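Local structure of putative cathepsin d (Ixodes ricinus, 5N7Q) at residues V84-K90 against P104-V110; R73-I77 against V134-V138; S39-P45 against D122-A128; S101-L105 against V137-F141; L44-K48 against H57-S62. The protein probably cleaves proteins internally as an aspartic endopeptidase of the pepsin-like A1 family, and is seen here with the inhibitor pepstatin A bound. All blocks are in the same frame, centred on the assembly; numbering follows the deposited sequence. Where two conformers were deposited one is given.

How the contacts relate
All five contacts lie on the same side of the chain's centre, in the lobe that carries Asp36, the first predicted catalytic aspartate. Contacts 3 and 5 both use strand 42-45, contact 3 opening in the loop just before it; contacts 2, 1 and 4 follow from strands 69-79, 82-95 and 103-112. Contact 1 is nested within the loops closed by contacts 2 and 3. Strand 103-112 joins contacts 1 and 4 and runs beside strand 42-45, so contacts 1 and 3, centres about 10 Å apart, belong to one curled sheet. Ile77 of contact 2 and Ser39 and Ile124 of contact 3 pack on pepstatin, whereas contact 5, about 17 Å from contact 2 between centres, lies away from the annotated sites.

Contact 1 of 5, residues V84-K90 against P104-V110; sequences VEGFISK and PLGEALV
Apolar contact centres on the Phe87 ring (chi1 61°, p): Glu107 CB lies over one face, 3.9 Å from the ring centroid in a CH-pi contact, with Leu109 CD1 at the edge, 4.0 Å from Phe87 CD1. On the opposite face of the sheet Ile88 CG2 approaches Pro104 CB (4.3 Å); Val84 CG2 meets Ala108 CB (3.5 Å). The axes of these segments of strands 82-95 and 103-112, antiparallel neighbours in the N-terminal-lobe sheet, approach to 4.5 Å, with N-to-C directions 142° apart. Phe87-Glu107 and Ser89-Leu105 are hydrogen-bonded pairs, each with two bonds (Glu107 N to Phe87 O 2.7 Å; Ser89 N to Leu105 O 2.8 Å); Ile88-Gly106 and Lys90-Pro104 are non-hydrogen-bonded. Beyond Gly86-Ala108 the register slips by one in a classic beta bulge: Glu85 O accepts from Leu109 N (2.9 Å) and Val110 N (3.1 Å). At the polar edge Ser89 OG (chi1 m) donates to Glu107 OE2 (2.7 Å), and Ser46 OG bonds Glu107 OE1. Both carboxylate oxygens of the buried Glu107 are thus satisfied by serine hydroxyls.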
# COMPACT_ATOMS: atom_id res chain seq x y z
N VAL A 84 6.56 8.59 12.50
CA VAL A 84 7.10 9.86 12.02
C VAL A 84 6.54 11.01 12.84
O VAL A 84 5.38 10.98 13.27
CB VAL A 84 6.88 10.04 10.48
CG1 VAL A 84 5.41 10.05 10.13
CG2 VAL A 84 7.61 11.26 9.93
N GLU A 85 7.37 12.01 13.07
CA GLU A 85 6.91 13.25 13.68
C GLU A 85 7.70 14.42 13.12
O GLU A 85 8.86 14.30 12.69
CB GLU A 85 7.00 13.18 15.20
CG GLU A 85 8.38 13.08 15.75
CD GLU A 85 8.41 13.11 17.28
OE1 GLU A 85 9.28 13.83 17.83
OE2 GLU A 85 7.55 12.43 17.90
N GLY A 86 7.04 15.57 13.04
CA GLY A 86 7.69 16.79 12.59
C GLY A 86 6.68 17.92 12.58
O GLY A 86 5.78 17.93 13.44
N PHE A 87 6.75 18.79 11.59
CA PHE A 87 5.81 19.91 11.45
C PHE A 87 5.28 20.02 10.04
O PHE A 87 5.95 19.62 9.08
CB PHE A 87 6.47 21.23 11.90
CG PHE A 87 7.67 21.61 11.08
CD1 PHE A 87 8.94 21.12 11.39
CD2 PHE A 87 7.54 22.43 9.96
CE1 PHE A 87 10.04 21.46 10.61
CE2 PHE A 87 8.64 22.76 9.19
CZ PHE A 87 9.89 22.29 9.51
N ILE A 88 4.10 20.63 9.91
CA ILE A 88 3.45 20.78 8.62
C ILE A 88 3.97 22.01 7.86
O ILE A 88 4.25 23.07 8.47
CB ILE A 88 1.92 20.90 8.80
CG1 ILE A 88 1.36 19.64 9.48
CG2 ILE A 88 1.24 21.14 7.46
CD1 ILE A 88 1.45 18.38 8.65
N SER A 89 4.11 21.86 6.54
CA SER A 89 4.34 22.98 5.61
C SER A 89 3.43 22.78 4.41
O SER A 89 2.70 21.80 4.35
CB SER A 89 5.82 23.02 5.18
OG SER A 89 6.65 23.32 6.30
N LYS A 90 3.41 23.74 3.50
CA LYS A 90 2.57 23.65 2.30
C LYS A 90 3.36 24.09 1.09
O LYS A 90 4.13 25.06 1.16
CB LYS A 90 1.35 24.55 2.52
CG LYS A 90 0.25 24.57 1.46
CD LYS A 90 -1.10 25.06 2.04
CE LYS A 90 -1.01 26.45 2.67
NZ LYS A 90 -2.36 27.02 3.02
N PRO A 104 -0.48 20.47 1.59
CA PRO A 104 0.19 20.28 2.86
C PRO A 104 1.04 19.02 2.88
O PRO A 104 0.65 18.01 2.33
CB PRO A 104 -0.96 20.15 3.87
CG PRO A 104 -2.12 20.72 3.22
CD PRO A 104 -1.93 20.46 1.74
N LEU A 105 2.21 19.13 3.46
CA LEU A 105 3.11 18.01 3.68
C LEU A 105 3.72 18.10 5.06
O LEU A 105 3.93 19.20 5.62
CB LEU A 105 4.23 17.95 2.63
CG LEU A 105 5.31 19.05 2.61
CD1 LEU A 105 6.67 18.58 2.14
CD2 LEU A 105 4.88 20.23 1.75
N GLY A 106 4.07 16.94 5.60
CA GLY A 106 4.84 16.88 6.83
C GLY A 106 6.33 16.96 6.56
O GLY A 106 6.85 16.25 5.69
N GLU A 107 7.02 17.84 7.28
CA GLU A 107 8.48 17.88 7.28
C GLU A 107 8.92 17.04 8.45
O GLU A 107 8.79 17.44 9.62
CB GLU A 107 9.00 19.30 7.43
CG GLU A 107 8.61 20.25 6.33
CD GLU A 107 9.59 21.41 6.18
OE1 GLU A 107 10.81 21.17 6.29
OE2 GLU A 107 9.15 22.54 5.89
N ALA A 108 9.46 15.87 8.16
CA ALA A 108 9.83 14.90 9.19
C ALA A 108 11.15 15.26 9.87
O ALA A 108 12.14 15.55 9.20
CB ALA A 108 9.91 13.52 8.56
N LEU A 109 11.12 15.28 11.20
CA LEU A 109 12.31 15.45 12.05
C LEU A 109 12.73 14.19 12.76
O LEU A 109 13.93 14.01 12.99
CB LEU A 109 12.07 16.57 13.07
CG LEU A 109 11.67 17.93 12.53
CD1 LEU A 109 11.41 18.90 13.68
CD2 LEU A 109 12.75 18.49 11.61
N VAL A 110 11.77 13.35 13.16
CA VAL A 110 12.07 12.12 13.88
C VAL A 110 11.33 10.98 13.20
O VAL A 110 10.12 11.04 13.02
CB VAL A 110 11.72 12.24 15.38
CG1 VAL A 110 11.98 10.94 16.14
CG2 VAL A 110 12.53 13.36 16.02

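Contact 2 of 5, residues R73-I77 against V134-V138; sequences RNFTI and VDGVV
This mixed apolar and water-bridged strand-to-loop contact lays the irregular segment 134-138, ahead of helix 140-146, across residues 73-77 of strand 69-79. That strand and strand 82-95 form the hairpin whose turn is the flap over the cleft in pepsin-like peptidases, consistent with Ile77 packing on pepstatin. The strand is extended; Phe75 CA and Asp135 CA are 6.7 Å apart, Ile77 CA and Val134 CA 6.9 Å, too far for beta pairing. Val134 (chi1 t) points toward the strand, with Val134 CG2 3.9 Å from Ile77 CG1; Val134 CG1 lies 4.3 Å from Phe75 CB and 3.3 Å from Thr76 O. Asp135 and Gly136 (phi 65° and 66°) turn the loop. Asp135 O accepts a weak hydrogen bond from Arg73 NH1 (3.1 Å), reinforced by a water 2.7 Å from both atoms. A second water accepts from Thr76 N (3.1 Å) and donates to Asp135 OD1 (2.9 Å). Arg73 (chi1 to chi3 m, t, m) brings NH2 to 3.4 Å from Val137 CG1, while Asp71 supplies its salt bridge. Residues 73-77 form backbone hydrogen bonds with strand 82-95 (Arg73 with Ile88, Phe75 with Gly86, Ile77 with Val84), Phe75 packs on Trp43, and Val137 reaches Pro104 of strand 103-112.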
# COMPACT_ATOMS: atom_id res chain seq x y z
N ARG A 73 2.26 23.47 12.42
CA ARG A 73 1.64 22.56 13.37
C ARG A 73 2.47 21.30 13.51
O ARG A 73 2.95 20.76 12.52
CB ARG A 73 0.25 22.15 12.94
CG ARG A 73 -0.81 23.22 13.16
CD ARG A 73 -2.14 22.81 12.56
NE ARG A 73 -2.06 22.82 11.11
CZ ARG A 73 -2.90 22.21 10.26
NH1 ARG A 73 -3.93 21.49 10.71
NH2 ARG A 73 -2.70 22.33 8.96
N ASN A 74 2.61 20.81 14.72
CA ASN A 74 3.19 19.50 14.94
C ASN A 74 2.33 18.41 14.30
O ASN A 74 1.10 18.49 14.25
CB ASN A 74 3.34 19.21 16.44
CG ASN A 74 4.27 18.04 16.72
OD1 ASN A 74 5.48 18.14 16.54
ND2 ASN A 74 3.70 16.92 17.16
N PHE A 75 2.98 17.36 13.82
CA PHE A 75 2.26 16.17 13.36
C PHE A 75 3.00 14.92 13.84
O PHE A 75 4.21 14.92 13.96
CB PHE A 75 2.03 16.15 11.85
CG PHE A 75 3.21 15.65 11.06
CD1 PHE A 75 4.26 16.50 10.75
CD2 PHE A 75 3.27 14.33 10.64
CE1 PHE A 75 5.36 16.03 10.03
CE2 PHE A 75 4.36 13.86 9.92
CZ PHE A 75 5.41 14.70 9.63
N THR A 76 2.22 13.87 14.10
CA THR A 76 2.77 12.57 14.48
C THR A 76 1.91 11.50 13.85
O THR A 76 0.68 11.57 13.88
CB THR A 76 2.87 12.37 16.00
OG1 THR A 76 3.60 11.16 16.28
CG2 THR A 76 1.50 12.34 16.67
N ILE A 77 2.56 10.51 13.25
CA ILE A 77 1.83 9.42 12.62
C ILE A 77 2.45 8.11 13.05
O ILE A 77 3.69 7.99 13.08
CB ILE A 77 1.80 9.48 11.08
CG1 ILE A 77 1.51 10.89 10.58
CG2 ILE A 77 0.77 8.50 10.52
CD1 ILE A 77 1.66 11.08 9.09
N VAL A 134 -3.98 12.75 9.56
CA VAL A 134 -3.46 13.38 10.78
C VAL A 134 -3.43 14.89 10.54
O VAL A 134 -3.05 15.36 9.48
CB VAL A 134 -2.09 12.79 11.14
CG1 VAL A 134 -1.43 13.57 12.27
CG2 VAL A 134 -2.23 11.34 11.54
N ASP A 135 -3.89 15.62 11.56
CA ASP A 135 -4.07 17.06 11.52
C ASP A 135 -5.13 17.57 10.53
O ASP A 135 -5.23 18.75 10.32
CB ASP A 135 -2.75 17.80 11.27
CG ASP A 135 -1.75 17.72 12.44
OD1 ASP A 135 -2.00 17.10 13.49
OD2 ASP A 135 -0.67 18.36 12.28
N GLY A 136 -5.93 16.67 9.93
CA GLY A 136 -6.99 17.08 9.03
C GLY A 136 -6.53 17.74 7.75
O GLY A 136 -7.28 18.42 7.08
N VAL A 137 -5.26 17.56 7.41
CA VAL A 137 -4.70 18.19 6.22
C VAL A 137 -5.16 17.46 4.98
O VAL A 137 -5.30 16.21 4.99
CB VAL A 137 -3.16 18.28 6.26
CG1 VAL A 137 -2.72 19.33 7.29
CG2 VAL A 137 -2.48 16.97 6.55
N VAL A 138 -5.42 18.22 3.93
CA VAL A 138 -5.99 17.69 2.68
C VAL A 138 -5.03 16.71 2.00
O VAL A 138 -3.88 17.06 1.69
CB VAL A 138 -6.46 18.80 1.70
CG1 VAL A 138 -5.33 19.69 1.23
CG2 VAL A 138 -7.17 18.18 0.50
O HOH W 1 -5.69 20.90 8.69
O HOH W 2 -0.46 15.15 15.08

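Contact 3 of 5, residues S39-P45 against D122-A128; sequences SANLWLP and DGILGLA
Strands 42-45 and 123-126 pair antiparallel in the psi loop characteristic of aspartic peptidases, fully buried in the N-terminal lobe; strand 123-126 also runs parallel to strand 29-36, whose end holds the predicted catalytic Asp36 of the family's Asp-Thr-Gly-Ser sequence. The strand axes approach to 4.9 Å at 169°. Leu42 and Leu125 make a non-hydrogen-bonded pair (CA-CA 4.3 Å), with Leu42 CD1 3.9 Å from Leu125 CB. Three backbone amides are satisfied across the interface: Trp43 N donates to Ile124 O (3.0 Å), Gly126 N to Asn41 O (2.9 Å) and Ala128 N to Ser39 O (2.8 Å), the last two carrying the pairing into the loop before strand 42-45. The return bond, Ile124 N to Trp43 O, is weak at 3.3 Å. Ala40 O and Gly126 O instead receive a shared water, at 3.1 and 2.8 Å. Outside partners satisfy the side chains: Ser39 OG bonds Asp36, Asn41 OD1 accepts from Val134 N, Trp43 NE1 bonds Tyr79 OH, and Asp122 OD2 accepts from Gln32 N and His58 ND1. Ser39 and Ile124 pack on the bound pepstatin. A CB on Gly123 would clash with Trp43 O. With Trp43 at chi1 63° (p), Ile124 CG1 lies 3.8 Å from Trp43 CZ2, and Gly123 CA rests over the indole in a CH-pi contact, 3.9 Å from the centroid of its six-membered ring.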
# COMPACT_ATOMS: atom_id res chain seq x y z
N SER A 39 -2.99 5.05 4.35
CA SER A 39 -2.79 6.25 5.13
C SER A 39 -3.14 7.44 4.26
O SER A 39 -3.34 7.27 3.07
CB SER A 39 -1.37 6.33 5.67
OG SER A 39 -0.42 6.61 4.64
N ALA A 40 -3.27 8.62 4.88
CA ALA A 40 -3.80 9.81 4.17
C ALA A 40 -2.84 11.01 4.12
O ALA A 40 -3.18 12.00 3.48
CB ALA A 40 -5.15 10.23 4.75
N ASN A 41 -1.66 10.89 4.73
CA ASN A 41 -0.73 12.03 4.84
C ASN A 41 0.44 11.90 3.88
O ASN A 41 0.90 10.78 3.59
CB ASN A 41 -0.18 12.12 6.26
CG ASN A 41 -1.22 12.58 7.25
OD1 ASN A 41 -2.01 11.78 7.71
ND2 ASN A 41 -1.25 13.88 7.54
N LEU A 42 0.92 13.05 3.41
CA LEU A 42 2.19 13.15 2.69
C LEU A 42 3.26 13.65 3.65
O LEU A 42 3.05 14.65 4.35
CB LEU A 42 2.07 14.13 1.53
CG LEU A 42 3.34 14.48 0.74
CD1 LEU A 42 4.05 13.31 0.09
CD2 LEU A 42 2.94 15.52 -0.27
N TRP A 43 4.41 12.99 3.67
CA TRP A 43 5.56 13.55 4.42
C TRP A 43 6.87 13.18 3.76
O TRP A 43 6.97 12.20 3.02
CB TRP A 43 5.56 13.13 5.90
CG TRP A 43 5.72 11.66 6.14
CD1 TRP A 43 4.69 10.74 6.33
CD2 TRP A 43 6.92 10.91 6.19
NE1 TRP A 43 5.21 9.49 6.49
CE2 TRP A 43 6.57 9.55 6.37
CE3 TRP A 43 8.28 11.24 6.03
CZ2 TRP A 43 7.53 8.54 6.48
CZ3 TRP A 43 9.23 10.22 6.14
CH2 TRP A 43 8.84 8.90 6.35
N LEU A 44 7.87 14.02 4.02
CA LEU A 44 9.24 13.91 3.48
C LEU A 44 10.21 14.33 4.57
O LEU A 44 9.84 15.09 5.48
CB LEU A 44 9.41 14.81 2.26
CG LEU A 44 8.59 14.43 1.03
CD1 LEU A 44 8.58 15.57 0.05
CD2 LEU A 44 9.06 13.11 0.43
N PRO A 45 11.48 13.86 4.48
CA PRO A 45 12.48 14.33 5.46
C PRO A 45 12.75 15.82 5.31
O PRO A 45 12.83 16.32 4.21
CB PRO A 45 13.74 13.52 5.07
CG PRO A 45 13.23 12.39 4.20
CD PRO A 45 12.09 13.00 3.46
N ASP A 122 11.97 8.18 0.32
CA ASP A 122 12.15 9.29 1.27
C ASP A 122 10.96 9.50 2.16
O ASP A 122 11.11 10.03 3.25
CB ASP A 122 12.44 10.57 0.52
CG ASP A 122 13.60 10.41 -0.45
OD1 ASP A 122 14.70 10.00 -0.01
OD2 ASP A 122 13.39 10.55 -1.68
N GLY A 123 9.78 9.11 1.72
CA GLY A 123 8.59 9.35 2.51
C GLY A 123 7.40 8.61 1.97
O GLY A 123 7.53 7.70 1.16
N ILE A 124 6.23 9.01 2.46
CA ILE A 124 4.99 8.29 2.17
C ILE A 124 3.98 9.30 1.64
O ILE A 124 3.91 10.40 2.14
CB ILE A 124 4.41 7.61 3.42
CG1 ILE A 124 5.43 6.58 3.97
CG2 ILE A 124 3.03 7.00 3.12
CD1 ILE A 124 5.04 5.90 5.26
N LEU A 125 3.23 8.90 0.61
CA LEU A 125 2.16 9.72 0.05
C LEU A 125 0.89 8.92 0.22
O LEU A 125 0.62 7.92 -0.51
CB LEU A 125 2.43 10.07 -1.42
CG LEU A 125 1.50 11.12 -2.08
CD1 LEU A 125 2.20 11.78 -3.27
CD2 LEU A 125 0.18 10.49 -2.49
N GLY A 126 0.09 9.32 1.21
CA GLY A 126 -1.13 8.59 1.51
C GLY A 126 -2.26 8.87 0.53
O GLY A 126 -2.46 9.99 0.09
N LEU A 127 -3.00 7.80 0.20
CA LEU A 127 -4.09 7.78 -0.76
C LEU A 127 -5.41 7.29 -0.15
O LEU A 127 -6.39 7.02 -0.89
CB LEU A 127 -3.72 6.92 -1.97
CG LEU A 127 -2.59 7.42 -2.86
CD1 LEU A 127 -2.19 6.33 -3.84
CD2 LEU A 127 -3.02 8.69 -3.61
N ALA A 128 -5.47 7.25 1.18
CA ALA A 128 -6.69 6.89 1.91
C ALA A 128 -7.63 8.08 1.99
O ALA A 128 -7.34 9.16 1.46
CB ALA A 128 -6.34 6.36 3.29
O HOH W 3 -1.67 12.53 0.81

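Contact 4 of 5, residues S101-L105 against V137-F141; sequences SGQPL and VVPVF
Pro104 lays its ring (C-gamma exo) against two consecutive valines, with CB 3.7 Å from Val137 CB and CD 3.5 Å from Val138 CG1. It stands near the start of strand 103-112, just after the chain turns a corner at Gly102, whose phi is positive (58°). Opposite it, residues 137-139 run extended as a loop into helix 140-146, with Pro139 at the N-cap position. Pro104 and Val137 are 6.3 Å from CA to CA, Gln103 and Val140 6.8 Å. The Gln103 side chain leaves sideways with chi1 178° (t) and curls back through chi2 59° (p), so that NE2 donates to Val138 O (2.9 Å) and, within its own strand, to Pro104 O (3.0 Å). The amide group itself lies against the first turn of the helix, with Gln103 CD 3.6 Å from Val140 CG2 and Gln103 OE1 3.4 Å from Val140 CA. Further along that helix Asn143 ND2 bonds Gln103 OE1, and Val140 itself packs on Leu42. The contact thus joins the start of strand 103-112 to the N-terminus of helix 140-146; the buried glutamine amide is satisfied at both ends, its NE2 bridging two carbonyls, while proline and valines supply the apolar packing.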
# COMPACT_ATOMS: atom_id res chain seq x y z
N SER A 101 -1.31 22.47 -6.53
CA SER A 101 -1.03 23.66 -5.72
C SER A 101 -1.44 23.53 -4.24
O SER A 101 -2.40 22.81 -3.88
CB SER A 101 -1.72 24.89 -6.32
OG SER A 101 -1.21 25.18 -7.62
N GLY A 102 -0.72 24.23 -3.37
CA GLY A 102 -1.13 24.37 -1.98
C GLY A 102 -1.30 23.05 -1.25
O GLY A 102 -2.29 22.85 -0.54
N GLN A 103 -0.32 22.16 -1.41
CA GLN A 103 -0.40 20.82 -0.84
C GLN A 103 0.30 20.74 0.53
O GLN A 103 1.51 20.93 0.62
CB GLN A 103 0.22 19.78 -1.79
CG GLN A 103 0.23 18.36 -1.25
CD GLN A 103 -1.17 17.86 -0.94
OE1 GLN A 103 -2.05 18.00 -1.78
NE2 GLN A 103 -1.39 17.34 0.26
N PRO A 104 -0.48 20.47 1.59
CA PRO A 104 0.19 20.28 2.86
C PRO A 104 1.04 19.02 2.88
O PRO A 104 0.65 18.01 2.33
CB PRO A 104 -0.96 20.15 3.87
CG PRO A 104 -2.12 20.72 3.22
CD PRO A 104 -1.93 20.46 1.74
N LEU A 105 2.21 19.13 3.46
CA LEU A 105 3.11 18.01 3.68
C LEU A 105 3.72 18.10 5.06
O LEU A 105 3.93 19.20 5.62
CB LEU A 105 4.23 17.95 2.63
CG LEU A 105 5.31 19.05 2.61
CD1 LEU A 105 6.67 18.58 2.14
CD2 LEU A 105 4.88 20.23 1.75
N VAL A 137 -5.26 17.56 7.41
CA VAL A 137 -4.70 18.19 6.22
C VAL A 137 -5.16 17.46 4.98
O VAL A 137 -5.30 16.21 4.99
CB VAL A 137 -3.16 18.28 6.26
CG1 VAL A 137 -2.72 19.33 7.29
CG2 VAL A 137 -2.48 16.97 6.55
N VAL A 138 -5.42 18.22 3.93
CA VAL A 138 -5.99 17.69 2.68
C VAL A 138 -5.03 16.71 2.00
O VAL A 138 -3.88 17.06 1.69
CB VAL A 138 -6.46 18.80 1.70
CG1 VAL A 138 -5.33 19.69 1.23
CG2 VAL A 138 -7.17 18.18 0.50
N PRO A 139 -5.48 15.46 1.74
CA PRO A 139 -4.60 14.55 1.00
C PRO A 139 -4.40 14.94 -0.45
O PRO A 139 -5.19 15.67 -1.04
CB PRO A 139 -5.33 13.21 1.09
CG PRO A 139 -6.24 13.34 2.27
CD PRO A 139 -6.69 14.77 2.21
N VAL A 140 -3.31 14.44 -1.01
CA VAL A 140 -2.93 14.75 -2.37
C VAL A 140 -4.06 14.49 -3.36
O VAL A 140 -4.41 15.37 -4.15
CB VAL A 140 -1.64 14.01 -2.79
CG1 VAL A 140 -1.35 14.24 -4.26
CG2 VAL A 140 -0.47 14.51 -1.97
N PHE A 141 -4.69 13.31 -3.28
CA PHE A 141 -5.70 12.99 -4.28
C PHE A 141 -6.91 13.88 -4.10
O PHE A 141 -7.53 14.31 -5.07
CB PHE A 141 -6.14 11.54 -4.25
CG PHE A 141 -6.97 11.12 -5.44
CD1 PHE A 141 -6.43 11.12 -6.73
CD2 PHE A 141 -8.29 10.70 -5.28
CE1 PHE A 141 -7.18 10.74 -7.83
CE2 PHE A 141 -9.04 10.29 -6.38
CZ PHE A 141 -8.47 10.30 -7.66

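Contact 5 of 5, residues L44-K48 against H57-S62; sequences LPSSK and HHRYDS
Two backbone hydrogen bonds hold the end of strand 42-45 and the residues after it to the loop following helix 52-55: Ser47 N to Tyr60 O (2.8 Å) and Tyr60 N to Pro45 O (2.9 Å). They frame a single bridge between Ser46 and Tyr60, whose CA atoms are 5.0 Å apart; the touching parts run at 55° to each other. Lys48 NZ donates to Ser62 OG (3.2 Å) and forms a long salt bridge with Asp61 OD1 (4.0 Å), which also hydrogen-bonds Ser63 OG. A water accepts from Lys48 NZ (2.9 Å) and Ser62 N (2.9 Å) and donates to Tyr60 O (3.0 Å). In an ST turn Lys48 N donates to Ser46 OG (3.0 Å); Ser46 points away from the loop and bonds Glu107. Pro45 points toward the loop: Pro45 CG lies 4.0 Å from His57 CB and Pro45 CB 4.1 Å from Arg59 CG, while Pro45 CD covers the buried His58 O at 3.3 Å. Arg59 and Tyr60 direct their polar ends elsewhere, to Cys54 O and Asp91. The contact closes a short excursion carrying the Cys49-Cys54 disulfide. Its strongest bonds join backbone atoms, whereas the exposed lysine adds a looser, partly water-mediated link.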
# COMPACT_ATOMS: atom_id res chain seq x y z
N LEU A 44 7.87 14.02 4.02
CA LEU A 44 9.24 13.91 3.48
C LEU A 44 10.21 14.33 4.57
O LEU A 44 9.84 15.09 5.48
CB LEU A 44 9.41 14.81 2.26
CG LEU A 44 8.59 14.43 1.03
CD1 LEU A 44 8.58 15.57 0.05
CD2 LEU A 44 9.06 13.11 0.43
N PRO A 45 11.48 13.86 4.48
CA PRO A 45 12.48 14.33 5.46
C PRO A 45 12.75 15.82 5.31
O PRO A 45 12.83 16.32 4.21
CB PRO A 45 13.74 13.52 5.07
CG PRO A 45 13.23 12.39 4.20
CD PRO A 45 12.09 13.00 3.46
N SER A 46 12.89 16.52 6.43
CA SER A 46 13.14 17.98 6.42
C SER A 46 14.63 18.32 6.28
O SER A 46 15.46 17.65 6.88
CB SER A 46 12.69 18.56 7.74
OG SER A 46 12.75 19.96 7.73
N SER A 47 14.96 19.40 5.59
CA SER A 47 16.32 19.95 5.64
C SER A 47 16.70 20.45 7.05
O SER A 47 17.87 20.64 7.32
CB SER A 47 16.49 21.11 4.68
OG SER A 47 15.59 22.16 4.94
N LYS A 48 15.71 20.66 7.91
CA LYS A 48 15.96 21.03 9.32
C LYS A 48 16.43 19.83 10.16
O LYS A 48 16.75 19.98 11.34
CB LYS A 48 14.70 21.60 9.96
CG LYS A 48 14.34 23.04 9.60
CD LYS A 48 14.22 23.31 8.13
CE LYS A 48 13.85 24.77 7.85
NZ LYS A 48 13.97 24.97 6.39
N HIS A 57 18.85 10.51 2.94
CA HIS A 57 17.65 10.58 2.12
C HIS A 57 17.54 11.95 1.51
O HIS A 57 18.31 12.86 1.88
CB HIS A 57 16.40 10.22 2.95
CG HIS A 57 16.31 8.77 3.27
ND1 HIS A 57 16.93 8.20 4.36
CD2 HIS A 57 15.74 7.75 2.59
CE1 HIS A 57 16.72 6.90 4.35
NE2 HIS A 57 16.02 6.60 3.27
N HIS A 58 16.67 12.11 0.51
CA HIS A 58 16.40 13.44 -0.03
C HIS A 58 15.58 14.26 0.95
O HIS A 58 14.62 13.77 1.56
CB HIS A 58 15.75 13.36 -1.40
CG HIS A 58 16.49 12.48 -2.34
ND1 HIS A 58 15.97 11.28 -2.78
CD2 HIS A 58 17.74 12.56 -2.86
CE1 HIS A 58 16.85 10.68 -3.56
NE2 HIS A 58 17.93 11.44 -3.63
N ARG A 59 16.00 15.51 1.14
CA ARG A 59 15.37 16.42 2.11
C ARG A 59 14.68 17.58 1.42
O ARG A 59 15.13 18.05 0.35
CB ARG A 59 16.40 16.89 3.15
CG ARG A 59 17.01 15.78 3.98
CD ARG A 59 18.17 16.22 4.87
NE ARG A 59 19.21 16.88 4.09
CZ ARG A 59 20.09 16.28 3.28
NH1 ARG A 59 20.11 14.96 3.09
NH2 ARG A 59 20.97 17.04 2.61
N TYR A 60 13.59 18.02 2.01
CA TYR A 60 12.84 19.19 1.53
C TYR A 60 13.39 20.43 2.22
O TYR A 60 13.43 20.46 3.46
CB TYR A 60 11.38 19.02 1.87
CG TYR A 60 10.57 20.29 1.61
CD1 TYR A 60 10.40 20.77 0.34
CD2 TYR A 60 10.01 21.00 2.65
CE1 TYR A 60 9.68 21.94 0.09
CE2 TYR A 60 9.25 22.13 2.42
CZ TYR A 60 9.09 22.61 1.15
OH TYR A 60 8.35 23.76 0.94
N ASP A 61 13.81 21.42 1.41
CA ASP A 61 14.31 22.70 1.94
C ASP A 61 13.33 23.82 1.55
O ASP A 61 13.37 24.33 0.46
CB ASP A 61 15.71 23.00 1.43
CG ASP A 61 16.32 24.21 2.11
OD1 ASP A 61 15.58 24.98 2.76
OD2 ASP A 61 17.55 24.41 1.98
N SER A 62 12.46 24.18 2.47
CA SER A 62 11.49 25.25 2.24
C SER A 62 12.12 26.57 1.79
O SER A 62 11.50 27.32 1.03
CB SER A 62 10.69 25.48 3.51
OG SER A 62 11.53 25.84 4.59
O HOH W 4 12.61 22.84 5.00